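Local structure of uncharacterized HTH-type transcriptional regulator HI_0893 (Haemophilus influenzae, 3QKX) at residues F75-M88 and R126-L139. The protein probably binds regulatory DNA through a helix-turn-helix motif and acts as a transcription factor of the TetR family. Numbering follows the deposited sequence. Where two conformers were deposited one is given.
Sequences FDETKPFFEQYRQM and RWDLFCHQAQKAGL. With SO4 (sulfate ion), chain F; SO4 (sulfate ion), chain G; EDO (1,2-ethanediol), chain C.
R126 opens the contact by laying its guanidinium over one face of the F75 ring, a cation-pi stack with R126 CZ 3.6 Å from the F75 centroid and the two planes 19° apart. Bends at chi2 (50°) and chi3 fold the arginine back, bringing CD and then the guanidinium over the same ring face, while L129 CD1 backs the guanidinium from its opposite side. R126 CG touches the selenium of M88, a selenomethionine. W127 offers its edge to M88 CE and to Y85 CD1, the latter 4.1 Å from W127 CZ3; its indole NE1 is hydrogen-bonded to E145 O.

F130 is a knob in a hole formed by F81, Q84, Y85 and M88. M88 CE sits over one face, 3.8 Å from the F130 centroid, in a CH-pi contact, the selenium lying obliquely and farther off, and Q84 OE1 lies in the ring plane, 3.5 Å from F130 CD1. Q84 NE2 meanwhile donates to K79 O, tying this amide to the preceding loop. The reciprocal knob is F81, set among F130, Q133, A134 and A137: A134 CA stands 4.0 Å above the F81 ring centre. Past the Schellman turn at G138, L139 CD2 closes in on F81 CD2 at 3.5 Å.

Helix segments 81-88 and 126-137 of the C-terminal domain, nearly antiparallel (161°), thus exemplify knobs-into-holes packing: R126 NE is buried with no polar partner in the model, and the grip rests on complementary shapes and ring faces, while Q84 NE2 and W127 NE1 bond elsewhere.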
loop_
_atom_site.group_PDB
_atom_site.type_symbol
_atom_site.label_atom_id
_atom_site.label_comp_id
_atom_site.label_asym_id
_atom_site.label_seq_id
_atom_site.Cartn_x
_atom_site.Cartn_y
_atom_site.Cartn_z
ATOM N N PHE A 75 13.733 -10.461 18.611
ATOM C CA PHE A 75 12.986 -11.727 18.486
ATOM C C PHE A 75 13.385 -12.713 19.575
ATOM O O PHE A 75 14.546 -12.824 19.913
ATOM C CB PHE A 75 13.218 -12.368 17.115
ATOM C CG PHE A 75 12.646 -13.734 16.995
ATOM C CD1 PHE A 75 11.272 -13.919 16.917
ATOM C CD2 PHE A 75 13.470 -14.850 17.010
ATOM C CE1 PHE A 75 10.731 -15.194 16.821
ATOM C CE2 PHE A 75 12.939 -16.126 16.926
ATOM C CZ PHE A 75 11.570 -16.300 16.833
ATOM N N ASP A 76 12.410 -13.446 20.085
ATOM C CA ASP A 76 12.600 -14.278 21.241
ATOM C C ASP A 76 11.625 -15.469 21.199
ATOM O O ASP A 76 10.463 -15.346 21.609
ATOM C CB ASP A 76 12.414 -13.416 22.513
ATOM C CG ASP A 76 12.891 -14.109 23.777
ATOM O OD1 ASP A 76 13.812 -14.938 23.690
ATOM O OD2 ASP A 76 12.334 -13.821 24.864
ATOM N N GLU A 77 12.127 -16.621 20.714
ATOM C CA GLU A 77 11.365 -17.908 20.662
ATOM C C GLU A 77 10.634 -18.269 21.945
ATOM O O GLU A 77 9.624 -18.949 21.902
ATOM C CB GLU A 77 12.301 -19.084 20.357
ATOM C CG GLU A 77 12.835 -19.155 18.942
ATOM C CD GLU A 77 14.213 -19.839 18.853
ATOM O OE1 GLU A 77 14.472 -20.772 19.636
ATOM O OE2 GLU A 77 15.039 -19.427 18.001
ATOM N N THR A 78 11.191 -17.848 23.077
ATOM C CA THR A 78 10.692 -18.199 24.405
ATOM C C THR A 78 9.384 -17.507 24.759
ATOM O O THR A 78 8.616 -18.042 25.572
ATOM C CB THR A 78 11.728 -17.859 25.521
ATOM O OG1 THR A 78 11.891 -16.437 25.628
ATOM C CG2 THR A 78 13.068 -18.497 25.229
ATOM N N LYS A 79 9.132 -16.320 24.163
ATOM C CA LYS A 79 7.875 -15.583 24.367
ATOM C C LYS A 79 6.731 -16.266 23.626
ATOM O O LYS A 79 6.978 -17.044 22.713
ATOM C CB LYS A 79 8.002 -14.131 23.871
ATOM C CG LYS A 79 8.920 -13.268 24.697
ATOM C CD LYS A 79 9.180 -11.934 24.026
ATOM C CE LYS A 79 10.273 -11.164 24.731
ATOM N NZ LYS A 79 10.132 -9.711 24.510
ATOM N N PRO A 80 5.462 -15.945 23.993
ATOM C CA PRO A 80 4.339 -16.483 23.242
ATOM C C PRO A 80 4.278 -15.972 21.812
ATOM O O PRO A 80 4.784 -14.889 21.510
ATOM C CB PRO A 80 3.109 -15.965 24.011
ATOM C CG PRO A 80 3.575 -15.544 25.293
ATOM C CD PRO A 80 4.997 -15.156 25.155
ATOM N N PHE A 81 3.597 -16.716 20.957
ATOM C CA PHE A 81 3.531 -16.378 19.542
ATOM C C PHE A 81 2.907 -15.013 19.317
ATOM O O PHE A 81 3.359 -14.270 18.428
ATOM C CB PHE A 81 2.779 -17.467 18.748
ATOM C CG PHE A 81 3.555 -18.776 18.630
ATOM C CD1 PHE A 81 4.729 -18.841 17.879
ATOM C CD2 PHE A 81 3.144 -19.916 19.303
ATOM C CE1 PHE A 81 5.456 -20.014 17.771
ATOM C CE2 PHE A 81 3.890 -21.111 19.203
ATOM C CZ PHE A 81 5.042 -21.146 18.429
ATOM N N PHE A 82 1.905 -14.662 20.134
ATOM C CA PHE A 82 1.312 -13.316 20.084
ATOM C C PHE A 82 2.347 -12.235 20.357
ATOM O O PHE A 82 2.414 -11.256 19.644
ATOM C CB PHE A 82 0.172 -13.167 21.097
ATOM C CG PHE A 82 -0.351 -11.778 21.191
ATOM C CD1 PHE A 82 -0.910 -11.168 20.084
ATOM C CD2 PHE A 82 -0.255 -11.051 22.371
ATOM C CE1 PHE A 82 -1.394 -9.836 20.155
ATOM C CE2 PHE A 82 -0.738 -9.708 22.443
ATOM C CZ PHE A 82 -1.307 -9.124 21.340
ATOM N N GLU A 83 3.142 -12.413 21.400
ATOM C CA GLU A 83 4.186 -11.432 21.716
ATOM C C GLU A 83 5.263 -11.360 20.632
ATOM O O GLU A 83 5.813 -10.279 20.387
ATOM C CB GLU A 83 4.823 -11.705 23.081
ATOM C CG GLU A 83 3.856 -11.545 24.273
ATOM C CD GLU A 83 3.257 -10.118 24.420
ATOM O OE1 GLU A 83 3.831 -9.133 23.865
ATOM O OE2 GLU A 83 2.199 -9.998 25.094
ATOM N N GLN A 84 5.542 -12.488 19.977
ATOM C CA GLN A 84 6.435 -12.490 18.832
ATOM C C GLN A 84 5.826 -11.684 17.706
ATOM O O GLN A 84 6.503 -10.921 17.055
ATOM C CB GLN A 84 6.740 -13.914 18.356
ATOM C CG GLN A 84 7.565 -14.731 19.338
ATOM C CD GLN A 84 7.660 -16.210 18.954
ATOM O OE1 GLN A 84 7.515 -16.576 17.781
ATOM N NE2 GLN A 84 7.922 -17.058 19.942
ATOM N N TYR A 85 4.531 -11.854 17.491
ATOM C CA TYR A 85 3.824 -11.095 16.482
ATOM C C TYR A 85 3.749 -9.607 16.868
ATOM O O TYR A 85 3.969 -8.759 16.041
ATOM C CB TYR A 85 2.430 -11.666 16.249
ATOM C CG TYR A 85 1.569 -10.779 15.372
ATOM C CD1 TYR A 85 1.625 -10.862 14.003
ATOM C CD2 TYR A 85 0.655 -9.894 15.935
ATOM C CE1 TYR A 85 0.812 -10.025 13.195
ATOM C CE2 TYR A 85 -0.133 -9.078 15.147
ATOM C CZ TYR A 85 -0.044 -9.144 13.784
ATOM O OH TYR A 85 -0.849 -8.321 13.024
ATOM N N ARG A 86 3.437 -9.324 18.127
ATOM C CA ARG A 86 3.363 -7.958 18.620
ATOM C C ARG A 86 4.698 -7.245 18.498
ATOM O O ARG A 86 4.744 -6.104 18.084
ATOM C CB ARG A 86 2.893 -7.966 20.067
ATOM C CG ARG A 86 2.873 -6.617 20.759
ATOM C CD ARG A 86 1.981 -6.671 21.964
ATOM N NE ARG A 86 2.125 -5.482 22.777
ATOM C CZ ARG A 86 2.987 -5.319 23.783
ATOM N NH1 ARG A 86 3.848 -6.279 24.157
ATOM N NH2 ARG A 86 3.009 -4.152 24.416
ATOM N N GLN A 87 5.786 -7.924 18.825
ATOM C CA GLN A 87 7.128 -7.354 18.621
ATOM C C GLN A 87 7.348 -6.994 17.159
ATOM O O GLN A 87 7.848 -5.925 16.861
ATOM C CB GLN A 87 8.197 -8.345 19.052
ATOM C CG GLN A 87 9.650 -7.812 19.009
ATOM C CD GLN A 87 9.856 -6.693 19.991
ATOM O OE1 GLN A 87 9.797 -6.910 21.182
ATOM N NE2 GLN A 87 10.027 -5.481 19.494
HETATM N N MSE A 88 6.999 -7.907 16.257
HETATM C CA MSE A 88 7.188 -7.669 14.827
HETATM C C MSE A 88 6.342 -6.491 14.358
HETATM O O MSE A 88 6.793 -5.695 13.551
HETATM C CB MSE A 88 6.858 -8.925 13.998
HETATM C CG MSE A 88 7.952 -9.965 14.012
HETATM SE SE MSE A 88 7.601 -11.406 12.731
HETATM C CE MSE A 88 6.064 -12.258 13.593
ATOM N N ARG A 126 11.815 -14.136 8.721
ATOM C CA ARG A 126 11.220 -14.283 10.054
ATOM C C ARG A 126 9.698 -14.524 9.997
ATOM O O ARG A 126 9.176 -15.348 10.737
ATOM C CB ARG A 126 11.542 -13.048 10.924
ATOM C CG ARG A 126 10.914 -13.009 12.331
ATOM C CD ARG A 126 11.143 -14.288 13.126
ATOM N NE ARG A 126 12.557 -14.690 13.171
ATOM C CZ ARG A 126 13.010 -15.905 13.504
ATOM N NH1 ARG A 126 12.168 -16.896 13.799
ATOM N NH2 ARG A 126 14.341 -16.150 13.525
ATOM N N TRP A 127 9.004 -13.832 9.094
ATOM C CA TRP A 127 7.564 -14.013 8.940
ATOM C C TRP A 127 7.228 -15.432 8.557
ATOM O O TRP A 127 6.337 -16.048 9.165
ATOM C CB TRP A 127 6.985 -13.085 7.877
ATOM C CG TRP A 127 5.529 -13.315 7.694
ATOM C CD1 TRP A 127 4.901 -13.815 6.585
ATOM C CD2 TRP A 127 4.506 -13.114 8.675
ATOM N NE1 TRP A 127 3.548 -13.931 6.822
ATOM C CE2 TRP A 127 3.283 -13.482 8.090
ATOM C CE3 TRP A 127 4.506 -12.642 9.981
ATOM C CZ2 TRP A 127 2.078 -13.413 8.780
ATOM C CZ3 TRP A 127 3.296 -12.567 10.665
ATOM C CH2 TRP A 127 2.112 -12.954 10.066
ATOM N N ASP A 128 7.915 -15.929 7.530
ATOM C CA ASP A 128 7.703 -17.278 7.029
ATOM C C ASP A 128 7.952 -18.286 8.136
ATOM O O ASP A 128 7.127 -19.191 8.347
ATOM C CB ASP A 128 8.621 -17.584 5.808
ATOM C CG ASP A 128 8.124 -16.924 4.477
ATOM O OD1 ASP A 128 7.030 -16.315 4.435
ATOM O OD2 ASP A 128 8.843 -17.038 3.463
ATOM N N LEU A 129 9.075 -18.114 8.843
ATOM C CA LEU A 129 9.472 -19.011 9.934
ATOM C C LEU A 129 8.464 -18.980 11.059
ATOM O O LEU A 129 8.102 -20.026 11.608
ATOM C CB LEU A 129 10.841 -18.628 10.509
ATOM C CG LEU A 129 12.116 -18.849 9.676
ATOM C CD1 LEU A 129 13.358 -18.531 10.525
ATOM C CD2 LEU A 129 12.206 -20.255 9.121
ATOM N N PHE A 130 8.029 -17.783 11.414
ATOM C CA PHE A 130 7.058 -17.617 12.471
ATOM C C PHE A 130 5.751 -18.329 12.123
ATOM O O PHE A 130 5.188 -19.021 12.958
ATOM C CB PHE A 130 6.808 -16.139 12.721
ATOM C CG PHE A 130 5.582 -15.856 13.549
ATOM C CD1 PHE A 130 5.647 -15.906 14.931
ATOM C CD2 PHE A 130 4.364 -15.525 12.943
ATOM C CE1 PHE A 130 4.534 -15.645 15.715
ATOM C CE2 PHE A 130 3.231 -15.239 13.726
ATOM C CZ PHE A 130 3.318 -15.311 15.119
ATOM N N CYS A 131 5.278 -18.137 10.893
ATOM C CA CYS A 131 4.081 -18.814 10.403
ATOM C C CYS A 131 4.211 -20.305 10.514
ATOM O O CYS A 131 3.270 -20.950 10.928
ATOM C CB CYS A 131 3.769 -18.421 8.962
ATOM S SG CYS A 131 3.130 -16.739 8.825
ATOM N N HIS A 132 5.383 -20.850 10.180
ATOM C CA HIS A 132 5.595 -22.288 10.226
ATOM C C HIS A 132 5.503 -22.824 11.664
ATOM O O HIS A 132 4.816 -23.821 11.904
ATOM C CB HIS A 132 6.940 -22.669 9.589
ATOM C CG HIS A 132 7.150 -24.152 9.451
ATOM N ND1 HIS A 132 6.246 -24.983 8.815
ATOM C CD2 HIS A 132 8.177 -24.953 9.850
ATOM C CE1 HIS A 132 6.701 -26.228 8.837
ATOM N NE2 HIS A 132 7.868 -26.239 9.461
ATOM N N GLN A 133 6.165 -22.146 12.605
ATOM C CA GLN A 133 6.161 -22.573 14.013
ATOM C C GLN A 133 4.775 -22.409 14.646
ATOM O O GLN A 133 4.287 -23.318 15.330
ATOM C CB GLN A 133 7.209 -21.796 14.846
ATOM C CG GLN A 133 8.677 -22.129 14.538
ATOM C CD GLN A 133 9.010 -23.625 14.692
ATOM O OE1 GLN A 133 9.792 -24.184 13.917
ATOM N NE2 GLN A 133 8.396 -24.278 15.688
ATOM N N ALA A 134 4.142 -21.263 14.403
ATOM C CA ALA A 134 2.806 -21.008 14.917
ATOM C C ALA A 134 1.754 -21.948 14.287
ATOM O O ALA A 134 0.820 -22.368 14.971
ATOM C CB ALA A 134 2.421 -19.529 14.718
ATOM N N GLN A 135 1.918 -22.294 13.009
ATOM C CA GLN A 135 1.008 -23.267 12.351
ATOM C C GLN A 135 1.216 -24.664 12.897
ATOM O O GLN A 135 0.256 -25.350 13.190
ATOM C CB GLN A 135 1.175 -23.288 10.833
ATOM C CG GLN A 135 0.451 -22.163 10.128
ATOM C CD GLN A 135 0.793 -22.061 8.646
ATOM O OE1 GLN A 135 1.850 -22.540 8.191
ATOM N NE2 GLN A 135 -0.122 -21.464 7.872
ATOM N N LYS A 136 2.483 -25.050 13.027
ATOM C CA LYS A 136 2.905 -26.316 13.644
ATOM C C LYS A 136 2.348 -26.475 15.061
ATOM O O LYS A 136 1.939 -27.559 15.426
ATOM C CB LYS A 136 4.453 -26.391 13.654
ATOM C CG LYS A 136 5.087 -27.653 14.247
ATOM C CD LYS A 136 6.629 -27.641 14.068
ATOM N N ALA A 137 2.321 -25.385 15.837
ATOM C CA ALA A 137 1.749 -25.387 17.202
ATOM C C ALA A 137 0.202 -25.449 17.242
ATOM O O ALA A 137 -0.384 -25.817 18.248
ATOM C CB ALA A 137 2.233 -24.169 17.956
ATOM N N GLY A 138 -0.434 -25.030 16.161
ATOM C CA GLY A 138 -1.882 -25.095 16.009
ATOM C C GLY A 138 -2.594 -23.768 16.182
ATOM O O GLY A 138 -3.788 -23.765 16.342
ATOM N N LEU A 139 -1.874 -22.648 16.096
ATOM C CA LEU A 139 -2.434 -21.313 16.454
ATOM C C LEU A 139 -3.088 -20.543 15.333
ATOM O O LEU A 139 -4.013 -19.748 15.602
ATOM C CB LEU A 139 -1.360 -20.387 17.006
ATOM C CG LEU A 139 -1.128 -20.502 18.488
ATOM C CD1 LEU A 139 -0.431 -21.824 18.770
ATOM C CD2 LEU A 139 -0.326 -19.337 18.952
HETATM S S SO4 F . 5.605 -4.511 26.778
HETATM O O1 SO4 F . 6.706 -5.308 26.224
HETATM O O2 SO4 F . 4.390 -5.318 26.914
HETATM O O3 SO4 F . 5.360 -3.362 25.900
HETATM O O4 SO4 F . 5.959 -4.015 28.104
HETATM S S SO4 G . 12.489 -8.732 27.048
HETATM O O1 SO4 G . 12.794 -10.149 27.247
HETATM O O2 SO4 G . 11.073 -8.479 27.334
HETATM O O3 SO4 G . 12.786 -8.371 25.662
HETATM O O4 SO4 G . 13.304 -7.931 27.967
HETATM C C1 EDO C . 5.340 -12.654 2.933
HETATM O O1 EDO C . 5.252 -11.225 2.877
HETATM C C2 EDO C . 5.731 -13.213 1.567
HETATM O O2 EDO C . 5.964 -14.625 1.679
#